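Mevalonate kinase, putative (Leishmania major, PDB 2HFS) probably catalyses the ATP-dependent phosphorylation of (R)-mevalonate to (R)-5-phosphomevalonate, an early step of isoprenoid and sterol biosynthesis. Local coordinates at residues D136-N140 with N159-Y164. Residues are numbered along the deposited sequence; the frame is centred on the assembly and turned at random.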
loop_
_atom_site.group_PDB
_atom_site.type_symbol
_atom_site.label_atom_id
_atom_site.label_comp_id
_atom_site.label_asym_id
_atom_site.label_seq_id
_atom_site.Cartn_x
_atom_site.Cartn_y
_atom_site.Cartn_z
ATOM N N ASP A 136 12.951 6.937 -11.631
ATOM C CA ASP A 136 11.848 6.599 -10.733
ATOM C C ASP A 136 10.523 6.665 -11.486
ATOM O O ASP A 136 9.665 5.784 -11.363
ATOM C CB ASP A 136 11.829 7.556 -9.534
ATOM C CG ASP A 136 12.826 7.169 -8.453
ATOM O OD1 ASP A 136 13.421 6.055 -8.497
ATOM O OD2 ASP A 136 13.058 7.925 -7.490
ATOM N N GLU A 137 10.368 7.717 -12.282
ATOM C CA GLU A 137 9.197 7.850 -13.144
ATOM C C GLU A 137 9.005 6.611 -14.021
ATOM O O GLU A 137 7.900 6.063 -14.091
ATOM C CB GLU A 137 9.303 9.132 -13.970
ATOM C CG GLU A 137 8.138 9.389 -14.906
ATOM C CD GLU A 137 8.213 10.742 -15.609
ATOM O OE1 GLU A 137 7.213 11.109 -16.272
ATOM O OE2 GLU A 137 9.247 11.446 -15.498
ATOM N N GLU A 138 10.087 6.168 -14.664
ATOM C CA GLU A 138 10.087 4.990 -15.534
ATOM C C GLU A 138 9.742 3.690 -14.789
ATOM O O GLU A 138 8.940 2.864 -15.274
ATOM C CB GLU A 138 11.433 4.895 -16.281
ATOM C CG GLU A 138 11.466 5.710 -17.576
ATOM C CD GLU A 138 12.858 6.042 -18.105
ATOM O OE1 GLU A 138 13.890 5.549 -17.574
ATOM O OE2 GLU A 138 12.923 6.844 -19.071
ATOM N N VAL A 139 10.328 3.509 -13.606
ATOM C CA VAL A 139 9.986 2.370 -12.734
ATOM C C VAL A 139 8.496 2.388 -12.359
ATOM O O VAL A 139 7.810 1.361 -12.463
ATOM C CB VAL A 139 10.857 2.377 -11.437
ATOM C CG1 VAL A 139 10.376 1.311 -10.454
ATOM C CG2 VAL A 139 12.317 2.140 -11.797
ATOM N N ASN A 140 8.013 3.557 -11.940
ATOM C CA ASN A 140 6.609 3.752 -11.546
ATOM C C ASN A 140 5.599 3.413 -12.650
ATOM O O ASN A 140 4.597 2.757 -12.387
ATOM C CB ASN A 140 6.393 5.168 -10.993
ATOM C CG ASN A 140 5.106 5.305 -10.191
ATOM O OD1 ASN A 140 4.622 4.347 -9.577
ATOM N ND2 ASN A 140 4.552 6.513 -10.179
ATOM N N ASN A 159 1.544 1.731 -6.711
ATOM C CA ASN A 159 2.834 1.786 -7.396
ATOM C C ASN A 159 3.641 3.021 -7.033
ATOM O O ASN A 159 4.860 2.948 -6.885
ATOM C CB ASN A 159 2.730 1.617 -8.921
ATOM C CG ASN A 159 1.639 2.456 -9.552
ATOM O OD1 ASN A 159 0.470 2.038 -9.618
ATOM N ND2 ASN A 159 2.016 3.619 -10.084
ATOM N N THR A 160 2.964 4.148 -6.864
ATOM C CA THR A 160 3.680 5.378 -6.570
ATOM C C THR A 160 4.311 5.297 -5.165
ATOM O O THR A 160 5.476 5.663 -4.969
ATOM C CB THR A 160 2.738 6.602 -6.732
ATOM O OG1 THR A 160 2.300 6.698 -8.103
ATOM C CG2 THR A 160 3.519 7.895 -6.540
ATOM N N ALA A 161 3.562 4.800 -4.181
ATOM C CA ALA A 161 4.114 4.593 -2.842
ATOM C C ALA A 161 5.252 3.561 -2.863
ATOM O O ALA A 161 6.295 3.745 -2.230
ATOM C CB ALA A 161 3.004 4.113 -1.880
ATOM N N ALA A 162 5.034 2.463 -3.577
ATOM C CA ALA A 162 6.047 1.415 -3.682
ATOM C C ALA A 162 7.355 1.901 -4.348
ATOM O O ALA A 162 8.454 1.491 -3.956
ATOM C CB ALA A 162 5.465 0.200 -4.408
ATOM N N THR A 163 7.240 2.786 -5.330
ATOM C CA THR A 163 8.422 3.295 -6.030
ATOM C C THR A 163 9.177 4.355 -5.230
ATOM O O THR A 163 10.413 4.327 -5.165
ATOM C CB THR A 163 8.051 3.889 -7.392
ATOM O OG1 THR A 163 7.034 4.876 -7.207
ATOM C CG2 THR A 163 7.399 2.853 -8.280
ATOM N N TYR A 164 8.433 5.290 -4.638
ATOM C CA TYR A 164 9.033 6.461 -3.984
ATOM C C TYR A 164 9.158 6.361 -2.468
ATOM O O TYR A 164 10.012 7.010 -1.903
ATOM C CB TYR A 164 8.255 7.762 -4.325
ATOM C CG TYR A 164 8.284 8.146 -5.790
ATOM C CD1 TYR A 164 9.404 8.773 -6.348
ATOM C CD2 TYR A 164 7.212 7.833 -6.632
ATOM C CE1 TYR A 164 9.436 9.117 -7.708
ATOM C CE2 TYR A 164 7.234 8.153 -7.981
ATOM C CZ TYR A 164 8.350 8.794 -8.516
ATOM O OH TYR A 164 8.359 9.106 -9.849
HETATM O O HOH W 1 6.090 8.967 -11.426
#
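Asn140 enters helix 157-164 as a knob into a hole, its side chain seated among Asn159, Thr160, Thr163 and Tyr164, and illustrates how a polar residue can lock two helices together. The helices belong to the N-terminal domain of a GHMP kinase; their segments run roughly antiparallel, at 139°, with axes 9.4 Å apart. Two hydrogen bonds employ both ends of the Asn140 amide; CG lies opposite the Asn140 backbone nitrogen (chi1 -163°), which brings the amide in among these partners. Asn159 ND2 donates to Asn140 OD1 over 2.8 Å in a nearly straight bond, arriving well above the carbonyl plane although Asn140 OD1 lies in the amide plane of Asn159. Asn140 ND2 donates to Thr160 OG1 at 3.1 Å, and that hydroxyl is also hydrogen-bonded to the carbonyl of Gly156. With both ends engaged, the amide is fixed in rotation. Apolar contacts flank it: in the conformer described, Thr163 CG2 packs 3.7 Å from Asn140 CB and meets Val139 CG1, while Val120 and Arg124 of helix 114-130 back Val139. Toward the more exposed side, Asp136 CB approaches Tyr164 CE1 at 3.4 Å; the Asp136 carboxylate stands almost perpendicular to the ring and forms a salt bridge with Arg124. Asn140 ND2 lies at the ring edge, and one water joins it to the phenol, accepting from Asn140 ND2 and sitting 2.8 Å from Tyr164 OH in the ring plane.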